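Local structure of Asp/Glu-specific dipeptidyl-peptidase (Flavobacterium psychrophilum, 5JXF) at residues W231-M240 with V699-V710; P268-D278 with E722-K730. The protein removes dipeptides from the N-terminus of oligopeptides as a serine peptidase of family S46, strictly requiring aspartate or glutamate at the P1 position. All coordinates share one frame; numbering follows the deposited sequence.

Contact 1: W231-M240 with V699-V710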
loop_
_atom_site.group_PDB
_atom_site.type_symbol
_atom_site.label_atom_id
_atom_site.label_comp_id
_atom_site.label_asym_id
_atom_site.label_seq_id
_atom_site.Cartn_x
_atom_site.Cartn_y
_atom_site.Cartn_z
ATOM N N TRP A 231 -1.891 8.837 -4.790
ATOM C CA TRP A 231 -0.573 9.057 -5.367
ATOM C C TRP A 231 0.397 7.981 -4.799
ATOM O O TRP A 231 0.281 7.613 -3.629
ATOM C CB TRP A 231 -0.053 10.448 -5.024
ATOM C CG TRP A 231 1.298 10.726 -5.608
ATOM C CD1 TRP A 231 2.499 10.716 -4.957
ATOM C CD2 TRP A 231 1.578 11.060 -6.967
ATOM N NE1 TRP A 231 3.513 11.017 -5.833
ATOM C CE2 TRP A 231 2.974 11.228 -7.075
ATOM C CE3 TRP A 231 0.784 11.236 -8.103
ATOM C CZ2 TRP A 231 3.592 11.539 -8.277
ATOM C CZ3 TRP A 231 1.401 11.540 -9.293
ATOM C CH2 TRP A 231 2.791 11.696 -9.372
ATOM N N PRO A 232 1.345 7.471 -5.605
ATOM C CA PRO A 232 1.643 7.640 -7.034
ATOM C C PRO A 232 0.499 7.192 -7.942
ATOM O O PRO A 232 -0.259 6.270 -7.627
ATOM C CB PRO A 232 2.874 6.763 -7.240
ATOM C CG PRO A 232 3.522 6.713 -5.887
ATOM C CD PRO A 232 2.389 6.673 -4.927
ATOM N N ARG A 233 0.355 7.895 -9.055
ATOM C CA ARG A 233 -0.712 7.626 -9.999
ATOM C C ARG A 233 -0.120 7.613 -11.397
ATOM O O ARG A 233 0.748 8.423 -11.725
ATOM C CB ARG A 233 -1.825 8.691 -9.901
ATOM C CG ARG A 233 -2.941 8.531 -10.945
ATOM C CD ARG A 233 -4.111 7.712 -10.381
ATOM N NE ARG A 233 -4.645 8.490 -9.301
ATOM C CZ ARG A 233 -5.866 8.986 -9.225
ATOM N NH1 ARG A 233 -6.788 8.739 -10.144
ATOM N NH2 ARG A 233 -6.153 9.695 -8.168
ATOM N N HIS A 234 -0.615 6.709 -12.232
ATOM C CA HIS A 234 -0.109 6.577 -13.584
ATOM C C HIS A 234 -1.240 6.564 -14.600
ATOM O O HIS A 234 -1.207 5.781 -15.550
ATOM C CB HIS A 234 0.732 5.297 -13.696
ATOM C CG HIS A 234 1.769 5.176 -12.627
ATOM N ND1 HIS A 234 1.451 4.925 -11.315
ATOM C CD2 HIS A 234 3.117 5.302 -12.673
ATOM C CE1 HIS A 234 2.558 4.886 -10.593
ATOM N NE2 HIS A 234 3.584 5.110 -11.393
ATOM N N THR A 235 -2.211 7.467 -14.410
ATOM C CA THR A 235 -3.437 7.522 -15.215
ATOM C C THR A 235 -3.443 8.634 -16.262
ATOM O O THR A 235 -3.268 9.809 -15.928
ATOM C CB THR A 235 -4.667 7.730 -14.315
ATOM O OG1 THR A 235 -4.688 6.738 -13.276
ATOM C CG2 THR A 235 -5.945 7.649 -15.133
ATOM N N GLY A 236 -3.662 8.273 -17.525
ATOM C CA GLY A 236 -3.789 9.263 -18.585
ATOM C C GLY A 236 -5.203 9.818 -18.653
ATOM O O GLY A 236 -5.941 9.561 -19.601
ATOM N N ASP A 237 -5.575 10.588 -17.645
ATOM C CA ASP A 237 -6.970 10.947 -17.450
ATOM C C ASP A 237 -7.341 12.154 -18.316
ATOM O O ASP A 237 -7.312 13.270 -17.823
ATOM C CB ASP A 237 -7.227 11.250 -15.970
ATOM C CG ASP A 237 -8.729 11.293 -15.615
ATOM O OD1 ASP A 237 -9.577 11.364 -16.530
ATOM O OD2 ASP A 237 -9.061 11.280 -14.411
ATOM N N PHE A 238 -7.661 11.931 -19.594
ATOM C CA PHE A 238 -8.042 13.038 -20.467
ATOM C C PHE A 238 -9.037 12.663 -21.567
ATOM O O PHE A 238 -9.199 11.492 -21.906
ATOM C CB PHE A 238 -6.797 13.668 -21.103
ATOM C CG PHE A 238 -6.284 12.940 -22.311
ATOM C CD1 PHE A 238 -5.419 11.860 -22.176
ATOM C CD2 PHE A 238 -6.655 13.354 -23.587
ATOM C CE1 PHE A 238 -4.937 11.193 -23.298
ATOM C CE2 PHE A 238 -6.198 12.706 -24.706
ATOM C CZ PHE A 238 -5.317 11.615 -24.567
ATOM N N SER A 239 -9.706 13.676 -22.115
ATOM C CA SER A 239 -10.496 13.502 -23.335
ATOM C C SER A 239 -10.580 14.853 -24.052
ATOM O O SER A 239 -10.294 15.888 -23.463
ATOM C CB SER A 239 -11.889 12.950 -23.028
ATOM O OG SER A 239 -12.599 13.808 -22.149
ATOM N N MET A 240 -10.927 14.830 -25.331
ATOM C CA MET A 240 -10.910 16.041 -26.139
ATOM C C MET A 240 -12.246 16.292 -26.795
ATOM O O MET A 240 -12.893 15.380 -27.301
ATOM C CB MET A 240 -9.819 15.975 -27.199
ATOM C CG MET A 240 -8.414 16.008 -26.610
ATOM S SD MET A 240 -7.114 16.111 -27.846
ATOM C CE MET A 240 -5.666 16.380 -26.817
ATOM N N VAL A 699 -3.226 16.299 -8.259
ATOM C CA VAL A 699 -2.628 15.395 -9.235
ATOM C C VAL A 699 -2.986 15.820 -10.653
ATOM O O VAL A 699 -4.162 16.049 -10.964
ATOM C CB VAL A 699 -3.078 13.949 -8.998
ATOM C CG1 VAL A 699 -2.164 12.937 -9.750
ATOM C CG2 VAL A 699 -3.051 13.661 -7.502
ATOM N N MET A 700 -1.958 15.906 -11.498
ATOM C CA MET A 700 -2.050 16.374 -12.887
ATOM C C MET A 700 -1.508 15.376 -13.881
ATOM O O MET A 700 -0.483 14.728 -13.637
ATOM C CB MET A 700 -1.288 17.694 -13.049
ATOM C CG MET A 700 -1.960 18.909 -12.416
ATOM S SD MET A 700 -0.806 20.132 -11.724
ATOM C CE MET A 700 -0.083 19.170 -10.374
ATOM N N VAL A 701 -2.184 15.228 -15.011
ATOM C CA VAL A 701 -1.580 14.465 -16.097
ATOM C C VAL A 701 -0.539 15.358 -16.749
ATOM O O VAL A 701 -0.825 16.513 -17.064
ATOM C CB VAL A 701 -2.589 13.995 -17.176
ATOM C CG1 VAL A 701 -1.952 12.890 -18.028
ATOM C CG2 VAL A 701 -3.899 13.521 -16.572
ATOM N N ASP A 702 0.665 14.825 -16.946
ATOM C CA ASP A 702 1.726 15.517 -17.676
ATOM C C ASP A 702 1.308 15.694 -19.141
ATOM O O ASP A 702 0.879 14.720 -19.754
ATOM C CB ASP A 702 3.033 14.690 -17.559
ATOM C CG ASP A 702 4.258 15.473 -17.953
ATOM O OD1 ASP A 702 4.307 15.969 -19.107
ATOM O OD2 ASP A 702 5.158 15.610 -17.091
ATOM N N MET A 703 1.415 16.905 -19.712
ATOM C CA MET A 703 0.934 17.141 -21.088
ATOM C C MET A 703 1.764 16.326 -22.100
ATOM O O MET A 703 1.261 15.922 -23.156
ATOM C CB MET A 703 0.941 18.643 -21.443
ATOM C CG MET A 703 -0.388 19.417 -21.006
ATOM S SD MET A 703 -1.856 18.543 -21.478
ATOM C CE MET A 703 -1.669 18.650 -23.254
ATOM N N ARG A 704 3.022 16.049 -21.775
ATOM C CA ARG A 704 3.805 15.131 -22.609
ATOM C C ARG A 704 3.145 13.750 -22.772
ATOM O O ARG A 704 3.161 13.183 -23.857
ATOM C CB ARG A 704 5.221 14.969 -22.052
ATOM C CG ARG A 704 6.065 16.224 -22.239
ATOM C CD ARG A 704 7.386 16.113 -21.510
ATOM N NE ARG A 704 7.186 16.095 -20.066
ATOM C CZ ARG A 704 8.172 16.053 -19.173
ATOM N NH1 ARG A 704 9.434 16.033 -19.586
ATOM N NH2 ARG A 704 7.895 16.038 -17.866
ATOM N N TYR A 705 2.543 13.220 -21.714
ATOM C CA TYR A 705 1.823 11.939 -21.798
ATOM C C TYR A 705 0.518 12.055 -22.585
ATOM O O TYR A 705 0.165 11.148 -23.348
ATOM C CB TYR A 705 1.533 11.399 -20.394
ATOM C CG TYR A 705 1.008 9.975 -20.391
ATOM C CD1 TYR A 705 1.696 8.962 -21.051
ATOM C CD2 TYR A 705 -0.143 9.640 -19.706
ATOM C CE1 TYR A 705 1.231 7.667 -21.055
ATOM C CE2 TYR A 705 -0.615 8.349 -19.697
ATOM C CZ TYR A 705 0.081 7.369 -20.372
ATOM O OH TYR A 705 -0.402 6.095 -20.373
ATOM N N VAL A 706 -0.211 13.161 -22.381
ATOM C CA VAL A 706 -1.409 13.409 -23.178
ATOM C C VAL A 706 -1.086 13.370 -24.669
ATOM O O VAL A 706 -1.698 12.617 -25.437
ATOM C CB VAL A 706 -2.048 14.767 -22.832
ATOM C CG1 VAL A 706 -3.229 15.056 -23.760
ATOM C CG2 VAL A 706 -2.474 14.777 -21.372
ATOM N N LEU A 707 -0.100 14.158 -25.076
ATOM C CA LEU A 707 0.240 14.239 -26.495
ATOM C C LEU A 707 0.772 12.898 -27.020
ATOM O O LEU A 707 0.404 12.460 -28.114
ATOM C CB LEU A 707 1.257 15.355 -26.737
ATOM C CG LEU A 707 0.883 16.783 -26.324
ATOM C CD1 LEU A 707 2.071 17.703 -26.545
ATOM C CD2 LEU A 707 -0.346 17.300 -27.081
ATOM N N PHE A 708 1.613 12.241 -26.229
ATOM C CA PHE A 708 2.052 10.877 -26.537
ATOM C C PHE A 708 0.867 9.946 -26.831
ATOM O O PHE A 708 0.887 9.181 -27.793
ATOM C CB PHE A 708 2.885 10.299 -25.381
ATOM C CG PHE A 708 3.275 8.860 -25.570
ATOM C CD1 PHE A 708 4.403 8.519 -26.314
ATOM C CD2 PHE A 708 2.526 7.846 -25.001
ATOM C CE1 PHE A 708 4.767 7.186 -26.490
ATOM C CE2 PHE A 708 2.892 6.512 -25.161
ATOM C CZ PHE A 708 4.014 6.179 -25.914
ATOM N N ILE A 709 -0.171 10.015 -26.010
ATOM C CA ILE A 709 -1.286 9.109 -26.201
ATOM C C ILE A 709 -2.068 9.497 -27.470
ATOM O O ILE A 709 -2.412 8.639 -28.282
ATOM C CB ILE A 709 -2.197 9.104 -24.982
ATOM C CG1 ILE A 709 -1.475 8.448 -23.806
ATOM C CG2 ILE A 709 -3.492 8.365 -25.284
ATOM C CD1 ILE A 709 -1.316 6.935 -23.975
ATOM N N VAL A 710 -2.324 10.791 -27.647
ATOM C CA VAL A 710 -2.967 11.280 -28.863
ATOM C C VAL A 710 -2.196 10.840 -30.116
ATOM O O VAL A 710 -2.767 10.410 -31.137
ATOM C CB VAL A 710 -3.069 12.823 -28.845
ATOM C CG1 VAL A 710 -3.603 13.326 -30.170
ATOM C CG2 VAL A 710 -3.925 13.281 -27.668
#

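Contact 2: P268-D278 with E722-K730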
loop_
_atom_site.group_PDB
_atom_site.type_symbol
_atom_site.label_atom_id
_atom_site.label_comp_id
_atom_site.label_asym_id
_atom_site.label_seq_id
_atom_site.Cartn_x
_atom_site.Cartn_y
_atom_site.Cartn_z
ATOM N N PRO A 268 -0.879 27.614 -25.467
ATOM C CA PRO A 268 0.164 26.807 -26.102
ATOM C C PRO A 268 0.513 25.662 -25.132
ATOM O O PRO A 268 0.314 25.835 -23.926
ATOM C CB PRO A 268 1.330 27.780 -26.265
ATOM C CG PRO A 268 0.774 29.149 -25.970
ATOM C CD PRO A 268 -0.374 28.920 -25.031
ATOM N N VAL A 269 0.985 24.537 -25.664
ATOM C CA VAL A 269 1.312 23.360 -24.884
ATOM C C VAL A 269 2.821 23.166 -24.844
ATOM O O VAL A 269 3.460 23.040 -25.884
ATOM C CB VAL A 269 0.662 22.084 -25.468
ATOM C CG1 VAL A 269 1.070 20.880 -24.654
ATOM C CG2 VAL A 269 -0.857 22.225 -25.508
ATOM N N SER A 270 3.382 23.151 -23.642
ATOM C CA SER A 270 4.820 22.970 -23.459
ATOM C C SER A 270 5.309 21.532 -23.711
ATOM O O SER A 270 4.606 20.577 -23.396
ATOM C CB SER A 270 5.212 23.385 -22.045
ATOM O OG SER A 270 6.566 23.054 -21.797
ATOM N N LEU A 271 6.507 21.389 -24.282
ATOM C CA LEU A 271 7.145 20.070 -24.468
ATOM C C LEU A 271 8.398 19.925 -23.615
ATOM O O LEU A 271 9.117 18.952 -23.750
ATOM C CB LEU A 271 7.533 19.834 -25.931
ATOM C CG LEU A 271 6.492 19.547 -27.008
ATOM C CD1 LEU A 271 7.092 19.766 -28.393
ATOM C CD2 LEU A 271 5.974 18.150 -26.883
ATOM N N ASP A 272 8.656 20.906 -22.754
ATOM C CA ASP A 272 9.877 20.966 -21.965
ATOM C C ASP A 272 9.651 20.438 -20.561
ATOM O O ASP A 272 10.540 20.525 -19.721
ATOM C CB ASP A 272 10.412 22.402 -21.888
ATOM C CG ASP A 272 11.046 22.862 -23.198
ATOM O OD1 ASP A 272 10.984 22.101 -24.197
ATOM O OD2 ASP A 272 11.598 23.990 -23.228
ATOM N N GLY A 273 8.441 19.941 -20.311
ATOM C CA GLY A 273 8.108 19.281 -19.061
ATOM C C GLY A 273 8.171 20.077 -17.771
ATOM O O GLY A 273 8.288 21.307 -17.773
ATOM N N VAL A 274 8.081 19.348 -16.659
ATOM C CA VAL A 274 8.077 19.941 -15.327
ATOM C C VAL A 274 9.163 19.357 -14.438
ATOM O O VAL A 274 9.397 18.149 -14.446
ATOM C CB VAL A 274 6.738 19.727 -14.615
ATOM C CG1 VAL A 274 5.596 20.552 -15.304
ATOM C CG2 VAL A 274 6.391 18.256 -14.618
ATOM N N GLN A 275 9.796 20.219 -13.649
ATOM C CA GLN A 275 10.746 19.785 -12.642
ATOM C C GLN A 275 10.250 20.313 -11.303
ATOM O O GLN A 275 9.527 21.313 -11.257
ATOM C CB GLN A 275 12.167 20.286 -12.966
ATOM C CG GLN A 275 13.163 20.151 -11.810
ATOM C CD GLN A 275 14.573 20.599 -12.171
ATOM O OE1 GLN A 275 14.758 21.551 -12.932
ATOM N NE2 GLN A 275 15.577 19.928 -11.598
ATOM N N GLU A 276 10.611 19.615 -10.232
ATOM C CA GLU A 276 10.335 20.022 -8.859
ATOM C C GLU A 276 10.628 21.504 -8.638
ATOM O O GLU A 276 11.613 22.021 -9.150
ATOM C CB GLU A 276 11.176 19.148 -7.881
ATOM C CG GLU A 276 11.034 19.491 -6.391
ATOM C CD GLU A 276 11.668 18.420 -5.461
ATOM O OE1 GLU A 276 12.406 17.545 -5.974
ATOM O OE2 GLU A 276 11.417 18.451 -4.231
ATOM N N ASP A 277 9.762 22.157 -7.864
ATOM C CA ASP A 277 9.799 23.595 -7.583
ATOM C C ASP A 277 9.316 24.479 -8.746
ATOM O O ASP A 277 9.314 25.687 -8.606
ATOM C CB ASP A 277 11.202 24.055 -7.187
ATOM C CG ASP A 277 11.687 23.426 -5.905
ATOM O OD1 ASP A 277 10.851 23.135 -5.021
ATOM O OD2 ASP A 277 12.915 23.221 -5.789
ATOM N N ASP A 278 8.966 23.897 -9.887
ATOM C CA ASP A 278 8.374 24.693 -10.963
ATOM C C ASP A 278 7.094 25.339 -10.469
ATOM O O ASP A 278 6.245 24.671 -9.875
ATOM C CB ASP A 278 8.063 23.858 -12.204
ATOM C CG ASP A 278 9.273 23.652 -13.094
ATOM O OD1 ASP A 278 10.342 24.232 -12.808
ATOM O OD2 ASP A 278 9.130 22.932 -14.106
ATOM N N GLU A 722 -2.852 21.066 -34.831
ATOM C CA GLU A 722 -3.759 22.153 -34.476
ATOM C C GLU A 722 -3.207 22.971 -33.310
ATOM O O GLU A 722 -3.574 24.122 -33.125
ATOM C CB GLU A 722 -5.119 21.562 -34.103
ATOM C CG GLU A 722 -6.317 22.365 -34.434
ATOM C CD GLU A 722 -7.588 21.638 -34.035
ATOM O OE1 GLU A 722 -7.746 20.457 -34.405
ATOM O OE2 GLU A 722 -8.413 22.244 -33.319
ATOM N N MET A 723 -2.333 22.372 -32.506
ATOM C CA MET A 723 -1.883 23.061 -31.298
ATOM C C MET A 723 -0.636 23.897 -31.563
ATOM O O MET A 723 -0.021 23.796 -32.610
ATOM C CB MET A 723 -1.616 22.064 -30.179
ATOM C CG MET A 723 -2.766 21.104 -29.895
ATOM S SD MET A 723 -2.191 19.781 -28.810
ATOM C CE MET A 723 -3.323 18.469 -29.255
ATOM N N LYS A 724 -0.281 24.750 -30.617
ATOM C CA LYS A 724 0.993 25.437 -30.685
ATOM C C LYS A 724 1.938 24.831 -29.636
ATOM O O LYS A 724 1.835 25.127 -28.454
ATOM C CB LYS A 724 0.814 26.934 -30.468
ATOM C CG LYS A 724 2.132 27.699 -30.399
ATOM C CD LYS A 724 1.874 29.185 -30.244
ATOM C CE LYS A 724 3.153 29.996 -30.321
ATOM N NZ LYS A 724 2.848 31.450 -30.246
ATOM N N LEU A 725 2.837 23.960 -30.087
ATOM C CA LEU A 725 3.809 23.304 -29.219
ATOM C C LEU A 725 4.980 24.237 -28.979
ATOM O O LEU A 725 5.528 24.781 -29.927
ATOM C CB LEU A 725 4.274 21.997 -29.856
ATOM C CG LEU A 725 3.128 21.046 -30.212
ATOM C CD1 LEU A 725 3.674 19.746 -30.763
ATOM C CD2 LEU A 725 2.241 20.777 -28.987
ATOM N N VAL A 726 5.342 24.466 -27.725
ATOM C CA VAL A 726 6.408 25.428 -27.426
ATOM C C VAL A 726 7.479 24.859 -26.487
ATOM O O VAL A 726 7.255 23.850 -25.812
ATOM C CB VAL A 726 5.849 26.713 -26.794
ATOM C CG1 VAL A 726 5.023 27.493 -27.822
ATOM C CG2 VAL A 726 5.003 26.393 -25.555
ATOM N N HIS A 727 8.626 25.536 -26.441
ATOM C CA HIS A 727 9.769 25.130 -25.616
ATOM C C HIS A 727 10.249 26.231 -24.670
ATOM O O HIS A 727 11.307 26.813 -24.890
ATOM C CB HIS A 727 10.941 24.722 -26.501
ATOM C CG HIS A 727 10.653 23.564 -27.400
ATOM N ND1 HIS A 727 10.813 22.255 -27.000
ATOM C CD2 HIS A 727 10.259 23.518 -28.694
ATOM C CE1 HIS A 727 10.509 21.451 -28.002
ATOM N NE2 HIS A 727 10.169 22.191 -29.042
ATOM N N PRO A 728 9.493 26.500 -23.599
ATOM C CA PRO A 728 9.799 27.587 -22.660
ATOM C C PRO A 728 11.081 27.418 -21.850
ATOM O O PRO A 728 11.544 28.388 -21.260
ATOM C CB PRO A 728 8.593 27.577 -21.715
ATOM C CG PRO A 728 8.094 26.199 -21.776
ATOM C CD PRO A 728 8.292 25.756 -23.192
ATOM N N LYS A 729 11.635 26.218 -21.780
ATOM C CA LYS A 729 12.817 26.031 -20.945
ATOM C C LYS A 729 14.088 26.140 -21.785
ATOM O O LYS A 729 15.199 26.027 -21.276
ATOM C CB LYS A 729 12.739 24.693 -20.200
ATOM C CG LYS A 729 11.602 24.650 -19.174
ATOM C CD LYS A 729 11.737 23.490 -18.202
ATOM C CE LYS A 729 10.828 23.640 -16.995
ATOM N NZ LYS A 729 11.066 22.556 -15.943
ATOM N N LYS A 730 13.911 26.398 -23.076
ATOM C CA LYS A 730 15.034 26.519 -23.992
ATOM C C LYS A 730 15.503 27.962 -24.121
ATOM O O LYS A 730 16.432 28.374 -23.427
ATOM C CB LYS A 730 14.660 25.960 -25.364
ATOM C CG LYS A 730 14.765 24.433 -25.472
ATOM C CD LYS A 730 14.869 23.996 -26.941
ATOM C CE LYS A 730 15.754 24.943 -27.780
ATOM N NZ LYS A 730 17.109 25.197 -27.186
HETATM O O HOH W 1 11.556 20.104 -17.408
#

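Contact 1: W231-M240 with V699-V710
The loop through Gly236, whose CA lies 6.2 Å from that of Val701, runs past the end of strand 698-702 and the first turns of helix 703-713, and the two segments meet by packing alone. Phe238 supplies the broadest single patch. With CG set between its backbone N and carbonyl carbon (chi1 82°), its ring comes to lie against the helix: Val706 CG1 sits over one face, 3.8 Å from the ring centroid and 9° off the normal, a CH-pi contact, while Ile709 CG2 meets the ring edge at CE1 (3.7 Å). The extended chain of Met240 brings CE to 3.7 Å from Val710 CG2. Consecutive inverse gamma turns centred on Gly236 and Asp237 shape the loop in the chymotrypsin-like double beta-barrel domain of this peptidase, where Asp237 is the probable charge-relay aspartate and its OD2 is hydrogen-bonded to His101 ND1. Val701 CG2 packs on the Asp237 backbone, 3.5 Å from its N. The edge of the Tyr705 ring is turned to Gly236, CE2 lying 3.5 Å from CA, where a side-chain carbon would clash. At the opposite end of the contact from Met240, Val699 CG1 touches Trp231 CE3 at 3.8 Å; the indole NE1 is hydrogen-bonded to Asn604 O.

Contact 2: P268-D278 with E722-K730
Asp272 is gripped by both carboxylate oxygens at the turn His727-Lys730. OD1 lies at the imidazole edge, near the ring plane, and accepts from His727 ND1 (2.8 Å) on the syn side of the carboxylate; the two planes are 42° apart. OD2 offers its anti lone pair to Lys729 N at 2.7 Å, inside the type I turn. With an alanine here both acceptors are gone, and the imidazole and the turn would probably lose their hold on segment 268-278 and be freer to move. The extended side chain of Lys729 runs past Asp272 CB to a salt bridge with Asp278, NZ lying 2.7 Å from OD2 on its syn lone pair. That oxygen also receives Gln275 N from above the carboxylate plane, and a water links Lys729 NZ to Asp272 O. Next to these bonds the backbones pair as a short two-stranded parallel ladder, 269-270 with 725-726: Val269 N bonds to Lys724 O, Val726 N to Val269 O, and Leu271 N to Val726 O, the last with a C=O...N angle of 176°. Leu271 CD1 packs on Leu725 CB (3.9 Å). Ser270 OG, anti to its own N (chi1 172°), accepts from Asp272 N in an ST turn at 3.1 Å, and Pro728 CG rests 3.5 Å from that oxygen. On the other side of the ladder from Ser270, Val269 packs against Met703 and Leu707.

Helix 703-713 joins the two contacts, whose centres lie 15 Å apart. In contact 1 it packs against the loop of Asp237; in contact 2 other side chains of the same helix meet both segments. Leu707 CD2 comes within 3.5 Å of Met723 SD, and Met703 CE lies 3.8 Å from Val269 CG1. At the helix start Arg704, paired with its N-cap Asp702, packs its guanidinium against the backbone of Gly273 and Val274. Contact 1 includes the probable charge-relay Asp237, its side chain about 5 Å from the bound arginine (nearest atoms), and the side chain of Val699 lies about 6 Å from that of Arg680, which probably sets the acidic P1 specificity; contact 2 is away from these sites.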